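Long-range contacts in uncharacterized protein (Yersinia pestis, PDB 4RGI), which is of unknown function but carries a KTSC domain, a small module in which two helices pack on an antiparallel beta sheet: residues Ile14-Tyr19 and His46-Met50; Leu26-Phe30 and Phe59-Ile63; Tyr19-Met25 and Gln37-Glu43. All coordinates share one frame; numbering follows the deposited sequence.

Interaction 1. Residues Ile14-Tyr19 and His46-Met50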
# COMPACT_ATOMS: atom_id res chain seq x y z
N ILE A 14 2.76 5.63 -7.31
CA ILE A 14 3.28 4.88 -6.18
C ILE A 14 4.70 4.40 -6.45
O ILE A 14 5.00 3.90 -7.53
CB ILE A 14 2.36 3.68 -5.85
CG1 ILE A 14 0.99 4.22 -5.39
CG2 ILE A 14 2.99 2.77 -4.78
CD1 ILE A 14 -0.14 3.19 -5.35
N LEU A 15 5.59 4.59 -5.47
CA LEU A 15 6.98 4.18 -5.63
C LEU A 15 7.29 2.79 -5.07
O LEU A 15 8.06 2.03 -5.66
CB LEU A 15 7.90 5.21 -4.96
CG LEU A 15 7.96 6.60 -5.59
CD1 LEU A 15 8.75 7.52 -4.70
CD2 LEU A 15 8.61 6.52 -6.97
N SER A 16 6.71 2.46 -3.92
CA SER A 16 6.97 1.17 -3.28
C SER A 16 5.85 0.79 -2.32
O SER A 16 5.12 1.64 -1.83
CB SER A 16 8.31 1.17 -2.53
OG SER A 16 8.31 2.13 -1.47
N ILE A 17 5.73 -0.51 -2.06
CA ILE A 17 4.65 -1.07 -1.25
C ILE A 17 5.22 -2.14 -0.36
O ILE A 17 5.94 -3.01 -0.85
CB ILE A 17 3.54 -1.70 -2.12
CG1 ILE A 17 2.90 -0.66 -3.04
CG2 ILE A 17 2.45 -2.33 -1.24
CD1 ILE A 17 1.98 -1.28 -4.08
N GLY A 18 4.89 -2.08 0.93
CA GLY A 18 5.30 -3.13 1.85
C GLY A 18 4.12 -3.67 2.63
O GLY A 18 3.10 -3.01 2.74
N TYR A 19 4.26 -4.88 3.17
CA TYR A 19 3.19 -5.46 3.96
C TYR A 19 3.77 -6.27 5.12
O TYR A 19 4.73 -7.03 4.95
CB TYR A 19 2.29 -6.34 3.10
CG TYR A 19 1.10 -6.91 3.84
CD1 TYR A 19 0.02 -6.12 4.20
CD2 TYR A 19 1.07 -8.25 4.19
CE1 TYR A 19 -1.07 -6.65 4.90
CE2 TYR A 19 -0.02 -8.80 4.87
CZ TYR A 19 -1.08 -7.99 5.24
OH TYR A 19 -2.15 -8.54 5.92
N HIS A 46 -3.26 -7.40 -0.07
CA HIS A 46 -1.91 -7.04 -0.45
C HIS A 46 -1.49 -7.83 -1.68
O HIS A 46 -0.89 -7.28 -2.58
CB HIS A 46 -0.94 -7.29 0.69
CG HIS A 46 0.49 -7.18 0.28
ND1 HIS A 46 1.36 -8.25 0.30
CD2 HIS A 46 1.20 -6.12 -0.20
CE1 HIS A 46 2.54 -7.85 -0.12
NE2 HIS A 46 2.47 -6.57 -0.45
N GLN A 47 -1.81 -9.12 -1.72
CA GLN A 47 -1.47 -9.94 -2.87
C GLN A 47 -2.12 -9.40 -4.14
O GLN A 47 -1.47 -9.26 -5.16
CB GLN A 47 -1.88 -11.39 -2.64
CG GLN A 47 -1.04 -12.12 -1.61
CD GLN A 47 -1.59 -13.50 -1.37
OE1 GLN A 47 -2.73 -13.79 -1.73
NE2 GLN A 47 -0.78 -14.38 -0.78
N ASN A 48 -3.41 -9.08 -4.08
CA ASN A 48 -4.10 -8.50 -5.23
C ASN A 48 -3.54 -7.14 -5.66
O ASN A 48 -3.54 -6.81 -6.84
CB ASN A 48 -5.59 -8.35 -4.95
CG ASN A 48 -6.31 -9.68 -4.88
OD1 ASN A 48 -5.79 -10.71 -5.32
ND2 ASN A 48 -7.52 -9.66 -4.33
N PHE A 49 -3.11 -6.35 -4.69
CA PHE A 49 -2.45 -5.07 -4.94
C PHE A 49 -1.21 -5.29 -5.78
O PHE A 49 -0.99 -4.60 -6.78
CB PHE A 49 -2.07 -4.41 -3.61
CG PHE A 49 -1.84 -2.90 -3.67
CD1 PHE A 49 -1.96 -2.17 -4.84
CD2 PHE A 49 -1.52 -2.22 -2.50
CE1 PHE A 49 -1.75 -0.78 -4.84
CE2 PHE A 49 -1.32 -0.84 -2.49
CZ PHE A 49 -1.42 -0.12 -3.67
N MSE A 50 -0.41 -6.26 -5.39
CA MSE A 50 0.86 -6.50 -6.07
C MSE A 50 0.65 -7.05 -7.47
O MSE A 50 1.48 -6.83 -8.36
CB MSE A 50 1.75 -7.44 -5.25
CG MSE A 50 2.18 -6.88 -3.90
SE MSE A 50 2.87 -5.03 -3.94
CE MSE A 50 4.59 -5.31 -4.81
O HOH W 1 5.07 -5.84 -0.76
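I17 and Y19, on strand 14-20, meet helix 43-51 through F49, M50 and H46 in the helix-on-sheet packing of this two-layer alpha-beta sandwich. The two segments run nearly antiparallel, their short axes at 159° and 9.9 Å apart at closest approach.

The apolar part belongs to I14, I17 and F49. I17 CD1 lies over the centre of the F49 ring, 3.6 Å from its centroid, in a CH-pi contact, while I14 CD1 comes to the ring's edge at CZ. I17 CG2, placed anti to the backbone N (chi1 of CG1 -61°), turns the other way and touches M50 SE at 3.8 Å. The selenomethionine chain, bent at both chi2 and chi3, folds back to reach it.

A second group pairs H46 with Y19. The rings are almost parallel, planes 11° apart, but displaced so that each mainly covers the other residue's CB. Y19 CB sits over the middle of the imidazole, 3.3 Å from its centroid, and H46 CB in return covers the rim of the phenol ring.

Polar bridging falls to one water: lying in the imidazole plane, it is 2.7 Å from H46 NE2 and 3.0 Å from I17 O, to which it probably donates.

Interaction 2. Residues Leu26-Phe30 and Phe59-Ile63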
# COMPACT_ATOMS: atom_id res chain seq x y z
N LEU A 26 -0.22 -2.30 5.88
CA LEU A 26 0.21 -2.07 4.51
C LEU A 26 0.91 -0.72 4.46
O LEU A 26 0.38 0.25 4.97
CB LEU A 26 -0.99 -2.06 3.58
CG LEU A 26 -0.74 -1.78 2.11
CD1 LEU A 26 -0.13 -3.00 1.43
CD2 LEU A 26 -2.05 -1.44 1.49
N GLU A 27 2.09 -0.65 3.85
CA GLU A 27 2.80 0.62 3.78
C GLU A 27 2.96 1.03 2.32
O GLU A 27 3.44 0.25 1.51
CB GLU A 27 4.16 0.53 4.48
CG GLU A 27 4.81 1.86 4.76
CD GLU A 27 6.02 1.72 5.69
OE1 GLU A 27 5.83 1.65 6.92
OE2 GLU A 27 7.14 1.63 5.18
N ILE A 28 2.54 2.25 2.01
CA ILE A 28 2.58 2.71 0.63
C ILE A 28 3.42 3.99 0.56
O ILE A 28 3.12 4.95 1.25
CB ILE A 28 1.18 3.02 0.08
CG1 ILE A 28 0.26 1.81 0.24
CG2 ILE A 28 1.29 3.43 -1.40
CD1 ILE A 28 -1.13 2.04 -0.31
N GLN A 29 4.46 3.98 -0.26
CA GLN A 29 5.20 5.21 -0.50
C GLN A 29 4.75 5.85 -1.82
O GLN A 29 4.91 5.26 -2.88
CB GLN A 29 6.69 4.92 -0.51
CG GLN A 29 7.55 6.10 -0.90
CD GLN A 29 9.00 5.74 -0.94
OE1 GLN A 29 9.38 4.62 -1.28
NE2 GLN A 29 9.85 6.71 -0.58
N PHE A 30 4.16 7.04 -1.74
CA PHE A 30 3.66 7.74 -2.92
C PHE A 30 4.73 8.64 -3.55
O PHE A 30 5.64 9.09 -2.87
CB PHE A 30 2.43 8.58 -2.55
CG PHE A 30 1.26 7.76 -2.07
CD1 PHE A 30 1.06 7.53 -0.73
CD2 PHE A 30 0.36 7.25 -2.98
CE1 PHE A 30 -0.03 6.78 -0.31
CE2 PHE A 30 -0.71 6.50 -2.57
CZ PHE A 30 -0.90 6.26 -1.24
N PHE A 59 -5.28 1.01 -5.82
CA PHE A 59 -5.29 1.85 -4.62
C PHE A 59 -6.59 2.63 -4.53
O PHE A 59 -7.24 2.65 -3.49
CB PHE A 59 -4.12 2.81 -4.61
CG PHE A 59 -4.20 3.82 -3.52
CD1 PHE A 59 -4.06 3.45 -2.20
CD2 PHE A 59 -4.45 5.15 -3.81
CE1 PHE A 59 -4.14 4.39 -1.19
CE2 PHE A 59 -4.53 6.09 -2.80
CZ PHE A 59 -4.38 5.72 -1.49
N ASP A 60 -6.99 3.25 -5.63
CA ASP A 60 -8.21 4.06 -5.61
C ASP A 60 -9.47 3.25 -5.31
O ASP A 60 -10.37 3.73 -4.61
CB ASP A 60 -8.40 4.80 -6.94
CG ASP A 60 -7.49 5.99 -7.09
OD1 ASP A 60 -7.04 6.51 -6.05
OD2 ASP A 60 -7.24 6.42 -8.24
N GLY A 61 -9.53 2.03 -5.82
CA GLY A 61 -10.75 1.25 -5.73
C GLY A 61 -10.89 0.38 -4.49
O GLY A 61 -12.01 0.06 -4.07
N VAL A 62 -9.76 -0.00 -3.90
CA VAL A 62 -9.78 -1.01 -2.85
C VAL A 62 -9.22 -0.53 -1.52
O VAL A 62 -9.67 -0.98 -0.46
CB VAL A 62 -9.00 -2.26 -3.31
CG1 VAL A 62 -9.05 -3.35 -2.27
CG2 VAL A 62 -9.55 -2.75 -4.63
N ILE A 63 -8.25 0.37 -1.56
CA ILE A 63 -7.54 0.75 -0.34
C ILE A 63 -7.96 2.12 0.17
O ILE A 63 -8.29 2.29 1.35
CB ILE A 63 -6.00 0.75 -0.54
CG1 ILE A 63 -5.51 -0.59 -1.09
CG2 ILE A 63 -5.29 1.11 0.76
CD1 ILE A 63 -5.81 -1.74 -0.17
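F59 and I63, from helix 55-63, pack against L26, I28 and F30 of strand 25-30 in a buried, wholly apolar contact close to the centre of the chain. No hydrogen bond crosses between the two segments, whose short axes run nearly antiparallel and approach no closer than 13.3 Å; side chains make the contact.

The aromatic pair lies at one end. F30 directs its edge at a face of F59 in a T-shaped stack, with ring planes at 66° and centroids 5.1 Å apart. F30 CZ does the touching, 3.5 Å from F59 CZ and above the rim of that ring rather than its middle. I28 CG2 lies over one face of the F30 ring, offset toward its rim. In the middle, I28 CG1 lies anti to the carbonyl carbon (chi1 -55°) and chi2 is fully extended, which carries CD1 across to F59 CD1 at 3.8 Å. At the other end L26 and I63 reach for each other tip to tip, L26 CD2 standing 4.1 Å from I63 CD1.

F49 of helix 43-51 touches L26, I28 and F59, and Y38 of strand 34-39 borders I28 and I63, so the cluster continues into that helix and strand. L26, I28 and F30, alternate residues on the middle strand of the sheet, thus meet F59 and I63, about one helical turn apart, as the core between the layers of this alpha-beta sandwich.

Interaction 3. Residues Tyr19-Met25 and Gln37-Glu43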
# COMPACT_ATOMS: atom_id res chain seq x y z
N TYR A 19 4.26 -4.88 3.17
CA TYR A 19 3.19 -5.46 3.96
C TYR A 19 3.77 -6.27 5.12
O TYR A 19 4.73 -7.03 4.95
CB TYR A 19 2.29 -6.34 3.10
CG TYR A 19 1.10 -6.91 3.84
CD1 TYR A 19 0.02 -6.12 4.20
CD2 TYR A 19 1.07 -8.25 4.19
CE1 TYR A 19 -1.07 -6.65 4.90
CE2 TYR A 19 -0.02 -8.80 4.87
CZ TYR A 19 -1.08 -7.99 5.24
OH TYR A 19 -2.15 -8.54 5.92
N ASP A 20 3.19 -6.04 6.30
CA ASP A 20 3.58 -6.74 7.52
C ASP A 20 2.45 -7.68 7.90
O ASP A 20 1.43 -7.25 8.41
CB ASP A 20 3.85 -5.70 8.63
CG ASP A 20 4.29 -6.32 9.94
OD1 ASP A 20 4.32 -7.56 10.08
OD2 ASP A 20 4.58 -5.53 10.85
N PRO A 21 2.62 -8.98 7.60
CA PRO A 21 1.52 -9.93 7.82
C PRO A 21 1.15 -10.07 9.29
O PRO A 21 0.01 -10.40 9.59
CB PRO A 21 2.07 -11.24 7.25
CG PRO A 21 3.54 -11.09 7.38
CD PRO A 21 3.84 -9.65 7.14
N ASP A 22 2.10 -9.82 10.18
CA ASP A 22 1.84 -9.96 11.61
C ASP A 22 0.89 -8.89 12.14
O ASP A 22 -0.06 -9.20 12.85
CB ASP A 22 3.16 -9.93 12.39
CG ASP A 22 4.07 -11.09 12.03
OD1 ASP A 22 3.55 -12.16 11.62
OD2 ASP A 22 5.30 -10.93 12.15
N ASN A 23 1.15 -7.63 11.78
CA ASN A 23 0.33 -6.52 12.24
C ASN A 23 -0.78 -6.18 11.26
O ASN A 23 -1.55 -5.25 11.50
CB ASN A 23 1.20 -5.29 12.48
CG ASN A 23 2.44 -5.59 13.30
OD1 ASN A 23 2.47 -6.56 14.06
ND2 ASN A 23 3.48 -4.78 13.14
N ARG A 24 -0.86 -6.93 10.17
CA ARG A 24 -1.81 -6.67 9.08
C ARG A 24 -1.73 -5.22 8.62
O ARG A 24 -2.74 -4.54 8.45
CB ARG A 24 -3.23 -6.99 9.51
CG ARG A 24 -3.39 -8.29 10.28
CD ARG A 24 -3.01 -9.54 9.51
NE ARG A 24 -3.62 -10.73 10.10
CZ ARG A 24 -3.25 -11.30 11.25
NH1 ARG A 24 -2.26 -10.79 11.96
NH2 ARG A 24 -3.88 -12.38 11.70
N MSE A 25 -0.50 -4.77 8.39
CA MSE A 25 -0.25 -3.37 8.05
C MSE A 25 0.33 -3.23 6.66
O MSE A 25 1.24 -3.98 6.30
CB MSE A 25 0.68 -2.77 9.09
CG MSE A 25 0.95 -1.29 8.93
SE MSE A 25 1.78 -0.67 10.57
CE MSE A 25 3.57 -1.42 10.30
N GLN A 37 0.85 4.42 6.25
CA GLN A 37 0.52 3.08 6.69
C GLN A 37 -0.98 2.92 6.75
O GLN A 37 -1.67 3.81 7.23
CB GLN A 37 1.14 2.79 8.06
CG GLN A 37 2.64 2.79 8.02
CD GLN A 37 3.24 2.60 9.39
OE1 GLN A 37 2.60 2.91 10.39
NE2 GLN A 37 4.46 2.08 9.45
N TYR A 38 -1.47 1.77 6.28
CA TYR A 38 -2.89 1.43 6.30
C TYR A 38 -3.06 0.25 7.24
O TYR A 38 -2.35 -0.74 7.12
CB TYR A 38 -3.40 1.08 4.90
CG TYR A 38 -3.48 2.30 4.02
CD1 TYR A 38 -4.68 2.98 3.88
CD2 TYR A 38 -2.36 2.81 3.38
CE1 TYR A 38 -4.77 4.13 3.10
CE2 TYR A 38 -2.43 3.96 2.60
CZ TYR A 38 -3.64 4.61 2.46
OH TYR A 38 -3.73 5.75 1.68
N LEU A 39 -3.99 0.36 8.17
CA LEU A 39 -4.06 -0.59 9.26
C LEU A 39 -5.19 -1.56 9.04
O LEU A 39 -6.24 -1.18 8.54
CB LEU A 39 -4.25 0.13 10.60
CG LEU A 39 -3.21 1.19 10.90
CD1 LEU A 39 -3.48 1.75 12.27
CD2 LEU A 39 -1.86 0.56 10.87
N GLY A 40 -4.98 -2.81 9.40
CA GLY A 40 -6.03 -3.80 9.35
C GLY A 40 -6.33 -4.25 7.94
O GLY A 40 -7.47 -4.48 7.59
N VAL A 41 -5.28 -4.39 7.14
CA VAL A 41 -5.38 -4.82 5.75
C VAL A 41 -5.10 -6.30 5.65
O VAL A 41 -4.04 -6.76 6.08
CB VAL A 41 -4.39 -4.02 4.87
CG1 VAL A 41 -4.45 -4.47 3.43
CG2 VAL A 41 -4.70 -2.54 4.97
N PRO A 42 -6.04 -7.07 5.08
CA PRO A 42 -5.87 -8.52 4.95
C PRO A 42 -4.81 -8.88 3.93
O PRO A 42 -4.59 -8.16 2.97
CB PRO A 42 -7.25 -9.00 4.51
CG PRO A 42 -7.85 -7.85 3.84
CD PRO A 42 -7.35 -6.64 4.56
N GLU A 43 -4.16 -10.02 4.13
CA GLU A 43 -3.07 -10.41 3.26
C GLU A 43 -3.53 -10.57 1.81
O GLU A 43 -2.80 -10.23 0.89
CB GLU A 43 -2.43 -11.71 3.76
CG GLU A 43 -1.23 -12.17 2.94
CD GLU A 43 -0.53 -13.37 3.53
OE1 GLU A 43 -0.88 -13.77 4.67
OE2 GLU A 43 0.37 -13.93 2.87
O HOH W 2 -2.59 -2.95 11.24
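Y19 and V41 form the tight part of a surface contact in which the turn of the beta hairpin made by strands 14-20 and 25-30 meets the end of strand 34-39 and the start of helix 43-51. The Y19 hydroxyl donates to V41 O at 2.6 Å, and that oxygen lies at the edge of the ring, in its plane. The donor is tilted only 15° from the carbonyl plane, with a C=O...donor angle of 149°. With CG anti to the backbone N (chi1 -177°), the phenol extends from the strand to this carbonyl, and E43 CA and CB lie 3.8 and 3.9 Å from Y19 CE2.

The exposed side is looser. A water accepts from G40 N at 3.0 Å. R24 CB rests 3.5 Å from V41 O, but the chain, bent at chi2, carries the guanidinium away, and its NH1 makes a weak bond to D22 O. Between these regions M25, in one of its two modelled conformers, lies beside L39, pointing the same way, and crosses Q37, whose amide is held by R70 and E27; these M25 contacts are tentative.

Backbone bonds continue the join. R24 belongs to a G1 beta bulge, R24 and M25 both facing D20; D20 OD1 also closes an Asx turn by accepting from D22 N, which comes from above the carboxylate plane. R24 O accepts weakly from G40 N, whose positive phi suits glycine where the chain leaves the strand, and more firmly from V41 N at 2.9 Å.

In the fold
All three contacts lie within the KTSC domain and reach one antiparallel sheet. Interactions 1 and 2 have centres about 7 Å apart: they bring the successive helices 43-51 and 55-63 against the neighbouring strands 14-20 and 25-30, and their segments alternate along the chain. F49 and I28 join them into one continuous core. Interaction 3 lies nearer the surface, its centre about 11 Å and 12 Å from those of interactions 1 and 2; it is nested in the loop closed by interaction 1 and shares Y19 with it. Y38 and Q37 link it to interaction 2. Together they tie hairpin turn, sheet and both helices into a compact sandwich.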